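PDB 2XP1: SPT6 from Antonospora locustae, which probably binds RNA polymerase II through its tandem SH2 domains, acting as a transcription elongation factor and histone chaperone. Local coordinates for residues A[12-17]-A[78-83]; A[37-42]-A[58-63]; A[62-65]-A[70-73]; A[67-70]-A[75-78]. All blocks are in the same frame, centred on the assembly; numbering follows the deposited sequence.

How the contacts relate
All four contacts lie in the SH2 module built round the six-stranded sheet, and pack against or include helix 80-100. Contact 2 spans the middle of that sheet and holds the sulfate that marks the probable phosphate-binding pocket. Its centre is about 10 Å from that of contact 3, which continues along strand 57-65 to its hairpin partner, strand 70-72. Contact 4 adds the edge strand, its centre about 7 Å from that of contact 3, with Y70 common to both. Contact 1 brings the N-terminal loop to the start of helix 80-100, about 12 Å from contact 2 between centres; I80 CG2 touches I38 CD1 at 3.7 Å. Contacts 3 and 4 also touch the second subunit.

Contact 1: A[12-17]-A[78-83]; sequences YKHPLF and EDIDEV
The imidazole of H14 lies flat against I80 while its edge reaches D81, so one ring makes both an apolar and a polar contact with the first turn of helix 80-100. I80 CG2 sits over the ring face, 3.6 Å from the H14 centroid, close to the ring normal: a CH-pi contact. The opposite face is covered by P15, whose CD lies toward the rim of the ring, so H14 is sandwiched between two aliphatic groups. Having CG opposite the backbone N (chi1 -164°) swings the ring out of the loop toward the helix. There H14 NE2 donates to D81 OD1 at 3.0 Å, nearly straight at 167° and in the ring plane. The carboxylate meets it head-on with one oxygen, its plane turned 79° from that of the ring. The other nitrogen, H14 ND1, accepts from L16 N at 3.0 Å, this donor standing well out of the ring plane. Both nitrogens are thus engaged, a pattern consistent with a neutral ring protonated at NE2. The loop is folded to suit: H14 to F17 form a type I beta turn, closed by F17 N to H14 O at 3.0 Å. On the other side D79 is the N-cap residue, its OD1 taking the amide of E82 at 2.8 Å. L16 and I80 both continue onto I38 of strand 36-40. The arrangement is a loop-to-helix packing of the SH2 fold, tying the chain leading into the first strand to the N-terminus of the helix that follows the sheet.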
# COMPACT_ATOMS: atom_id res chain seq x y z
N TYR A 12 12.72 22.33 -11.13
CA TYR A 12 12.46 23.64 -11.76
C TYR A 12 12.38 23.50 -13.26
O TYR A 12 11.56 24.11 -13.90
CB TYR A 12 13.53 24.68 -11.40
CG TYR A 12 13.32 25.41 -10.05
CD1 TYR A 12 12.64 24.82 -9.00
CD2 TYR A 12 13.85 26.68 -9.85
CE1 TYR A 12 12.46 25.47 -7.78
CE2 TYR A 12 13.68 27.35 -8.63
CZ TYR A 12 12.98 26.75 -7.61
OH TYR A 12 12.82 27.41 -6.39
N LYS A 13 13.20 22.63 -13.82
CA LYS A 13 13.25 22.39 -15.26
C LYS A 13 12.04 21.57 -15.78
O LYS A 13 11.84 21.43 -17.00
CB LYS A 13 14.58 21.68 -15.64
CG LYS A 13 15.86 22.40 -15.14
CD LYS A 13 17.19 21.71 -15.62
CE LYS A 13 18.40 22.68 -15.43
NZ LYS A 13 19.81 22.15 -15.72
N HIS A 14 11.24 21.01 -14.86
CA HIS A 14 10.13 20.18 -15.29
C HIS A 14 8.93 21.01 -15.76
O HIS A 14 8.57 21.98 -15.12
CB HIS A 14 9.69 19.21 -14.21
CG HIS A 14 8.84 18.11 -14.75
ND1 HIS A 14 7.47 18.19 -14.77
CD2 HIS A 14 9.17 16.95 -15.35
CE1 HIS A 14 6.98 17.09 -15.33
NE2 HIS A 14 7.99 16.33 -15.70
N PRO A 15 8.31 20.59 -16.87
CA PRO A 15 7.17 21.32 -17.47
C PRO A 15 5.93 21.40 -16.57
O PRO A 15 5.09 22.31 -16.74
CB PRO A 15 6.85 20.54 -18.75
CG PRO A 15 7.72 19.27 -18.72
CD PRO A 15 8.89 19.61 -17.82
N LEU A 16 5.80 20.49 -15.61
CA LEU A 16 4.63 20.59 -14.76
C LEU A 16 4.84 21.50 -13.60
O LEU A 16 3.90 21.83 -12.91
CB LEU A 16 4.17 19.22 -14.30
CG LEU A 16 3.42 18.55 -15.46
CD1 LEU A 16 3.80 17.11 -15.44
CD2 LEU A 16 1.94 18.69 -15.36
N PHE A 17 6.10 21.90 -13.39
CA PHE A 17 6.43 22.79 -12.29
C PHE A 17 5.94 24.20 -12.56
O PHE A 17 6.28 24.81 -13.58
CB PHE A 17 7.94 22.80 -12.03
CG PHE A 17 8.35 23.78 -10.97
CD1 PHE A 17 8.29 23.41 -9.60
CD2 PHE A 17 8.82 25.03 -11.30
CE1 PHE A 17 8.65 24.33 -8.60
CE2 PHE A 17 9.18 25.93 -10.30
CZ PHE A 17 9.08 25.57 -8.94
N GLU A 78 11.76 7.18 -9.72
CA GLU A 78 12.94 7.49 -10.56
C GLU A 78 13.00 8.96 -10.98
O GLU A 78 14.09 9.53 -11.03
CB GLU A 78 13.04 6.58 -11.81
CG GLU A 78 12.85 5.06 -11.59
CD GLU A 78 13.92 4.39 -10.74
OE1 GLU A 78 14.97 5.01 -10.47
OE2 GLU A 78 13.72 3.20 -10.33
N ASP A 79 11.84 9.58 -11.24
CA ASP A 79 11.74 10.97 -11.70
C ASP A 79 10.35 11.53 -11.45
O ASP A 79 9.48 10.82 -10.95
CB ASP A 79 12.10 11.10 -13.19
CG ASP A 79 11.49 10.02 -14.08
OD1 ASP A 79 10.27 9.74 -14.03
OD2 ASP A 79 12.25 9.42 -14.86
N ILE A 80 10.11 12.79 -11.80
CA ILE A 80 8.78 13.36 -11.62
C ILE A 80 7.72 12.67 -12.49
O ILE A 80 6.62 12.37 -12.00
CB ILE A 80 8.79 14.88 -11.72
CG1 ILE A 80 9.10 15.49 -10.36
CG2 ILE A 80 7.43 15.45 -12.13
CD1 ILE A 80 9.70 16.83 -10.49
N ASP A 81 8.05 12.40 -13.76
CA ASP A 81 7.15 11.67 -14.67
C ASP A 81 6.63 10.39 -14.02
O ASP A 81 5.46 10.09 -14.13
CB ASP A 81 7.87 11.25 -15.97
CG ASP A 81 8.00 12.38 -16.98
OD1 ASP A 81 7.63 13.53 -16.67
OD2 ASP A 81 8.50 12.10 -18.09
N GLU A 82 7.52 9.63 -13.38
CA GLU A 82 7.11 8.42 -12.65
C GLU A 82 6.16 8.76 -11.49
O GLU A 82 5.22 8.02 -11.29
CB GLU A 82 8.29 7.53 -12.19
CG GLU A 82 7.85 6.10 -11.75
CD GLU A 82 8.99 5.20 -11.24
OE1 GLU A 82 9.95 5.68 -10.64
OE2 GLU A 82 8.93 3.97 -11.44
N VAL A 83 6.37 9.85 -10.75
CA VAL A 83 5.36 10.27 -9.71
C VAL A 83 3.99 10.40 -10.38
O VAL A 83 2.98 9.87 -9.88
CB VAL A 83 5.74 11.63 -9.03
CG1 VAL A 83 4.64 12.14 -8.14
CG2 VAL A 83 6.99 11.50 -8.25

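Contact 2: A[37-42]-A[58-63]; sequences LIRKGS and FVHMKI. With SO4 (sulfate ion), chain B.
I38 and I63 mark the closest backbone approach, their CA atoms 8.8 Å apart, because segments 37-42 and 58-63 lie on strands that flank strand 46-52 and meet through side chains alone. Toward helix 80-100 the two isoleucines touch by their ends, I38 CD1 to I63 CD1 at 4.4 Å. On the other side of the sheet, R39 and H60 lean together over V50. The R39 CG stands between its backbone N and carbonyl carbon (chi1 63°), and the extended chain beyond it carries the guanidinium across to H60 at about a right angle. Two nitrogens grip a single ring atom side-on: NE of R39 reaches H60 ND1 at 3.1 Å in the plane of the imidazole, and NH2 of R39 reaches H60 ND1 at 3.0 Å, tilted 31° from it. As ND1 accepts both, the ring is probably neutral; H60 NE2 is bonded to E26 of helix 22-31, which would hold the ring's rotation. R39 corresponds by sequence and position to the invariant arginine of the SH2 phosphotyrosine pocket, and the sulfate, probably from the crystallisation liquor, is consistent with a stand-in for phosphate. R39 NH2 meets sulfate O1 at 2.7 Å, nearly straight, and NH1 meets O2 at 3.2 Å. With alanine in place of R39, the anion is likely to lose its two-nitrogen grip and H60 ND1 both its donors. S42 adds its backbone N at 2.8 Å and its OG at 2.7 Å, both to sulfate O2, and Y46 OH also binds the ion.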
# COMPACT_ATOMS: atom_id res chain seq x y z
N LEU A 37 -0.93 20.17 -10.49
CA LEU A 37 0.29 20.83 -10.96
C LEU A 37 1.25 20.53 -9.86
O LEU A 37 0.86 19.93 -8.88
CB LEU A 37 0.10 22.35 -11.10
CG LEU A 37 -0.52 23.11 -9.91
CD1 LEU A 37 0.50 23.34 -8.86
CD2 LEU A 37 -1.16 24.48 -10.37
N ILE A 38 2.49 20.93 -10.04
CA ILE A 38 3.48 20.82 -8.99
C ILE A 38 3.90 22.24 -8.73
O ILE A 38 4.15 22.99 -9.67
CB ILE A 38 4.64 20.02 -9.52
CG1 ILE A 38 4.18 18.57 -9.71
CG2 ILE A 38 5.90 20.18 -8.70
CD1 ILE A 38 5.12 17.81 -10.52
N ARG A 39 3.93 22.63 -7.46
CA ARG A 39 4.27 24.00 -7.12
C ARG A 39 5.57 24.02 -6.34
O ARG A 39 6.09 22.95 -6.01
CB ARG A 39 3.16 24.63 -6.29
CG ARG A 39 2.89 23.97 -4.93
CD ARG A 39 1.96 24.85 -4.08
NE ARG A 39 1.58 24.17 -2.84
CZ ARG A 39 2.31 24.17 -1.72
NH1 ARG A 39 3.48 24.85 -1.65
NH2 ARG A 39 1.85 23.50 -0.66
N LYS A 40 6.07 25.22 -6.06
CA LYS A 40 7.29 25.45 -5.24
C LYS A 40 7.01 25.12 -3.77
O LYS A 40 5.89 25.33 -3.31
CB LYS A 40 7.74 26.92 -5.41
CG LYS A 40 8.47 27.52 -4.21
CD LYS A 40 8.29 29.08 -4.09
CE LYS A 40 7.74 29.52 -2.68
NZ LYS A 40 8.78 29.90 -1.64
N GLY A 41 7.99 24.57 -3.05
CA GLY A 41 7.89 24.40 -1.59
C GLY A 41 8.48 25.60 -0.85
O GLY A 41 9.38 26.27 -1.38
N SER A 42 7.99 25.89 0.36
CA SER A 42 8.39 27.12 1.06
C SER A 42 9.81 27.08 1.61
O SER A 42 10.36 28.11 2.05
CB SER A 42 7.42 27.47 2.17
OG SER A 42 6.09 27.45 1.67
N PHE A 58 -8.39 20.81 -2.22
CA PHE A 58 -7.08 20.60 -2.83
C PHE A 58 -6.17 19.73 -1.96
O PHE A 58 -6.12 19.90 -0.75
CB PHE A 58 -6.44 21.95 -3.17
CG PHE A 58 -7.27 22.76 -4.12
CD1 PHE A 58 -8.24 23.63 -3.63
CD2 PHE A 58 -7.11 22.64 -5.49
CE1 PHE A 58 -9.04 24.36 -4.50
CE2 PHE A 58 -7.92 23.36 -6.37
CZ PHE A 58 -8.87 24.23 -5.87
N VAL A 59 -5.47 18.78 -2.58
CA VAL A 59 -4.55 17.98 -1.83
C VAL A 59 -3.14 18.38 -2.24
O VAL A 59 -2.81 18.42 -3.44
CB VAL A 59 -4.78 16.50 -2.12
CG1 VAL A 59 -3.65 15.68 -1.63
CG2 VAL A 59 -6.07 16.05 -1.43
N HIS A 60 -2.32 18.71 -1.24
CA HIS A 60 -0.92 19.10 -1.40
C HIS A 60 -0.02 18.00 -0.86
O HIS A 60 -0.03 17.75 0.35
CB HIS A 60 -0.71 20.36 -0.57
CG HIS A 60 -1.46 21.54 -1.11
ND1 HIS A 60 -0.84 22.58 -1.75
CD2 HIS A 60 -2.79 21.80 -1.17
CE1 HIS A 60 -1.75 23.46 -2.14
NE2 HIS A 60 -2.94 23.01 -1.80
N MET A 61 0.76 17.35 -1.73
CA MET A 61 1.69 16.31 -1.29
C MET A 61 3.15 16.65 -1.51
O MET A 61 3.56 16.81 -2.63
CB MET A 61 1.41 15.01 -2.02
CG MET A 61 0.09 14.43 -1.65
SD MET A 61 -0.16 12.98 -2.65
CE MET A 61 -1.82 13.30 -3.14
N LYS A 62 3.95 16.69 -0.45
CA LYS A 62 5.38 16.94 -0.55
C LYS A 62 6.11 15.91 -1.49
O LYS A 62 5.94 14.70 -1.34
CB LYS A 62 5.96 16.97 0.88
CG LYS A 62 7.43 17.38 1.00
CD LYS A 62 7.84 18.02 2.38
CE LYS A 62 7.73 17.03 3.58
NZ LYS A 62 8.17 17.63 4.91
N ILE A 63 6.85 16.40 -2.49
CA ILE A 63 7.68 15.55 -3.31
C ILE A 63 9.07 15.98 -3.05
O ILE A 63 9.45 17.10 -3.41
CB ILE A 63 7.44 15.71 -4.83
CG1 ILE A 63 6.02 15.25 -5.24
CG2 ILE A 63 8.52 14.95 -5.66
CD1 ILE A 63 5.63 15.68 -6.70
S SO4 B . 4.75 24.18 1.91
O1 SO4 B . 3.58 23.48 1.40
O2 SO4 B . 5.43 24.94 0.89
O3 SO4 B . 5.65 23.15 2.43
O4 SO4 B . 4.40 25.11 2.98

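Contact 3: A[62-65]-A[70-73]; sequences KIEE and YTCS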
# COMPACT_ATOMS: atom_id res chain seq x y z
N LYS A 62 3.95 16.69 -0.45
CA LYS A 62 5.38 16.94 -0.55
C LYS A 62 6.11 15.91 -1.49
O LYS A 62 5.94 14.70 -1.34
CB LYS A 62 5.96 16.97 0.88
CG LYS A 62 7.43 17.38 1.00
CD LYS A 62 7.84 18.02 2.38
CE LYS A 62 7.73 17.03 3.58
NZ LYS A 62 8.17 17.63 4.91
N ILE A 63 6.85 16.40 -2.49
CA ILE A 63 7.68 15.55 -3.31
C ILE A 63 9.07 15.98 -3.05
O ILE A 63 9.45 17.10 -3.41
CB ILE A 63 7.44 15.71 -4.83
CG1 ILE A 63 6.02 15.25 -5.24
CG2 ILE A 63 8.52 14.95 -5.66
CD1 ILE A 63 5.63 15.68 -6.70
N GLU A 64 9.84 15.09 -2.43
CA GLU A 64 11.23 15.39 -2.12
C GLU A 64 12.18 15.04 -3.26
O GLU A 64 12.02 14.01 -3.92
CB GLU A 64 11.67 14.71 -0.82
CG GLU A 64 10.93 15.26 0.38
CD GLU A 64 11.76 15.16 1.64
OE1 GLU A 64 12.86 15.74 1.63
OE2 GLU A 64 11.32 14.50 2.64
N GLU A 65 13.14 15.93 -3.50
CA GLU A 65 14.17 15.70 -4.50
C GLU A 65 15.45 15.33 -3.81
O GLU A 65 15.95 16.08 -2.97
CB GLU A 65 14.41 16.94 -5.34
CG GLU A 65 15.49 16.75 -6.39
CD GLU A 65 15.60 17.93 -7.34
OE1 GLU A 65 16.56 18.72 -7.20
OE2 GLU A 65 14.69 18.07 -8.22
N TYR A 70 13.21 10.83 -6.52
CA TYR A 70 12.29 11.63 -5.74
C TYR A 70 11.59 10.69 -4.75
O TYR A 70 11.60 9.47 -4.94
CB TYR A 70 11.28 12.33 -6.68
CG TYR A 70 11.93 13.35 -7.63
CD1 TYR A 70 12.61 12.94 -8.79
CD2 TYR A 70 11.92 14.71 -7.34
CE1 TYR A 70 13.23 13.87 -9.63
CE2 TYR A 70 12.54 15.63 -8.16
CZ TYR A 70 13.18 15.21 -9.31
OH TYR A 70 13.80 16.13 -10.11
N THR A 71 11.00 11.25 -3.69
CA THR A 71 10.07 10.51 -2.85
C THR A 71 8.80 11.28 -2.70
O THR A 71 8.81 12.51 -2.64
CB THR A 71 10.61 10.23 -1.44
OG1 THR A 71 10.94 11.48 -0.82
CG2 THR A 71 11.79 9.35 -1.51
N CYS A 72 7.70 10.55 -2.66
CA CYS A 72 6.36 11.12 -2.46
C CYS A 72 5.52 10.08 -1.73
O CYS A 72 5.52 8.90 -2.11
CB CYS A 72 5.69 11.45 -3.78
SG CYS A 72 4.16 12.43 -3.55
N SER A 73 4.82 10.51 -0.68
CA SER A 73 4.07 9.59 0.22
C SER A 73 4.77 8.26 0.56
O SER A 73 4.20 7.17 0.39
CB SER A 73 2.68 9.40 -0.31
OG SER A 73 2.10 10.72 -0.45
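Y70 and E65 lie alongside each other, pointing the same way, and with I63 and C72 they form the close-packed face of this antiparallel pair. The aliphatic stem of E65 runs beside the tyrosine ring, CG of E65 lying 3.6 Å from CE2 of Y70. The E65 chain is extended, chi1 179° turning CG away from the backbone N, and this brings OE2 of E65 to 2.9 Å from the OH of Y70. The carboxylate is held further by the amide of R10 on OE1 and, weakly, by that of F11 on OE2. A phenylalanine in place of Y70 would probably leave E65 OE2 without its hydroxyl partner, with the weak bond from F11 still in place. Deeper in, I63 CG2 touches Y70 CD2 at 3.8 Å and I63 CG1 touches C72 SG, also at 3.8 Å. V83, I80 and Y87 of helix 80-100 close over this layer. The reverse face is looser: E64 CB stands 3.3 Å from T71 OG1, but the carboxylate of E64 leads away, as does the exposed side chain of K62, about 6 Å from the bound sulfate. T71 there packs on H76 of the second subunit. Between the faces E64 and T71 form a hydrogen-bonded pair, E64 N to T71 O at 2.8 Å and T71 N to E64 O at 3.0 Å. This is a beta hairpin, strand 57-65 turning back into strand 70-72 of the SH2 sheet.

Contact 4: A[67-70]-A[75-78]; sequences SEHY and KHFE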
# COMPACT_ATOMS: atom_id res chain seq x y z
N SER A 67 19.32 13.03 -4.73
CA SER A 67 20.32 13.11 -5.79
C SER A 67 19.93 12.55 -7.17
O SER A 67 20.31 13.15 -8.20
CB SER A 67 21.66 12.52 -5.34
OG SER A 67 22.62 12.78 -6.34
N GLU A 68 19.23 11.42 -7.22
CA GLU A 68 18.68 10.96 -8.50
C GLU A 68 17.18 10.74 -8.44
O GLU A 68 16.44 11.15 -9.35
CB GLU A 68 19.38 9.70 -8.99
CG GLU A 68 20.60 9.95 -9.85
CD GLU A 68 21.37 8.66 -10.11
OE1 GLU A 68 20.83 7.58 -9.74
OE2 GLU A 68 22.49 8.74 -10.68
N HIS A 69 16.73 10.13 -7.35
CA HIS A 69 15.31 9.85 -7.16
C HIS A 69 14.53 10.95 -6.44
O HIS A 69 15.08 11.88 -5.88
CB HIS A 69 15.15 8.52 -6.44
CG HIS A 69 15.84 7.38 -7.14
ND1 HIS A 69 17.21 7.20 -7.08
CD2 HIS A 69 15.36 6.36 -7.88
CE1 HIS A 69 17.53 6.11 -7.77
NE2 HIS A 69 16.43 5.58 -8.26
N TYR A 70 13.21 10.83 -6.52
CA TYR A 70 12.29 11.63 -5.74
C TYR A 70 11.59 10.69 -4.75
O TYR A 70 11.60 9.47 -4.94
CB TYR A 70 11.28 12.33 -6.68
CG TYR A 70 11.93 13.35 -7.63
CD1 TYR A 70 12.61 12.94 -8.79
CD2 TYR A 70 11.92 14.71 -7.34
CE1 TYR A 70 13.23 13.87 -9.63
CE2 TYR A 70 12.54 15.63 -8.16
CZ TYR A 70 13.18 15.21 -9.31
OH TYR A 70 13.80 16.13 -10.11
N LYS A 75 6.91 6.57 -0.82
CA LYS A 75 7.21 5.76 -1.97
C LYS A 75 8.39 6.45 -2.66
O LYS A 75 8.63 7.65 -2.50
CB LYS A 75 5.99 5.70 -2.93
CG LYS A 75 4.84 4.70 -2.58
CD LYS A 75 5.16 3.23 -3.02
CE LYS A 75 4.10 2.13 -2.60
NZ LYS A 75 4.48 0.72 -3.03
N HIS A 76 9.10 5.69 -3.48
CA HIS A 76 10.28 6.17 -4.12
C HIS A 76 10.05 6.24 -5.64
O HIS A 76 9.45 5.32 -6.16
CB HIS A 76 11.35 5.15 -3.76
CG HIS A 76 12.63 5.33 -4.48
ND1 HIS A 76 12.94 4.64 -5.63
CD2 HIS A 76 13.71 6.09 -4.19
CE1 HIS A 76 14.16 4.97 -6.02
NE2 HIS A 76 14.65 5.84 -5.15
N PHE A 77 10.52 7.28 -6.34
CA PHE A 77 10.30 7.43 -7.80
C PHE A 77 11.53 7.82 -8.58
O PHE A 77 12.26 8.71 -8.17
CB PHE A 77 9.22 8.47 -8.05
CG PHE A 77 7.98 8.21 -7.30
CD1 PHE A 77 7.82 8.71 -6.02
CD2 PHE A 77 7.00 7.38 -7.84
CE1 PHE A 77 6.66 8.43 -5.27
CE2 PHE A 77 5.81 7.07 -7.11
CZ PHE A 77 5.64 7.61 -5.83
N GLU A 78 11.76 7.18 -9.72
CA GLU A 78 12.94 7.49 -10.56
C GLU A 78 13.00 8.96 -10.98
O GLU A 78 14.09 9.53 -11.03
CB GLU A 78 13.04 6.58 -11.81
CG GLU A 78 12.85 5.06 -11.59
CD GLU A 78 13.92 4.39 -10.74
OE1 GLU A 78 14.97 5.01 -10.47
OE2 GLU A 78 13.72 3.20 -10.33
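Y70 and F77 are joined by two backbone hydrogen bonds, an antiparallel hydrogen-bonded pair that starts the edge of the sheet. Y70 N gives to F77 O at 2.8 Å, nearly straight at 172° and in the carbonyl plane; F77 N returns one to Y70 O, also at 2.8 Å, tilted from the carbonyl plane of Y70. Polar side chains meet beyond this pair. The E78 chain bends at chi2 (-65°), which brings its carboxylate back beside H69 although its CB points away, and OE1 of E78 ends 2.7 Å from NE2 of H69, near the plane of that ring. The two side chains lie side by side, ring and carboxylate planes 58° apart. Among the aromatic groups, H69 and H76 cross obliquely with planes inclined to each other, but their modelled atoms are too close for the detail to be trusted. H66 of the second subunit stacks on the H69 ring and also meets that of H76, so imidazoles from both copies gather at the interface. A van der Waals contact completes the set, H69 CB lying 3.4 Å from F77 O. Y70 and F77 point their rings to the same face of the sheet, where helix 80-100 lies against them, I80 under Y70 and V83 and V86 under F77, while strand 70-72 separates strand 75-77 from strand 57-65.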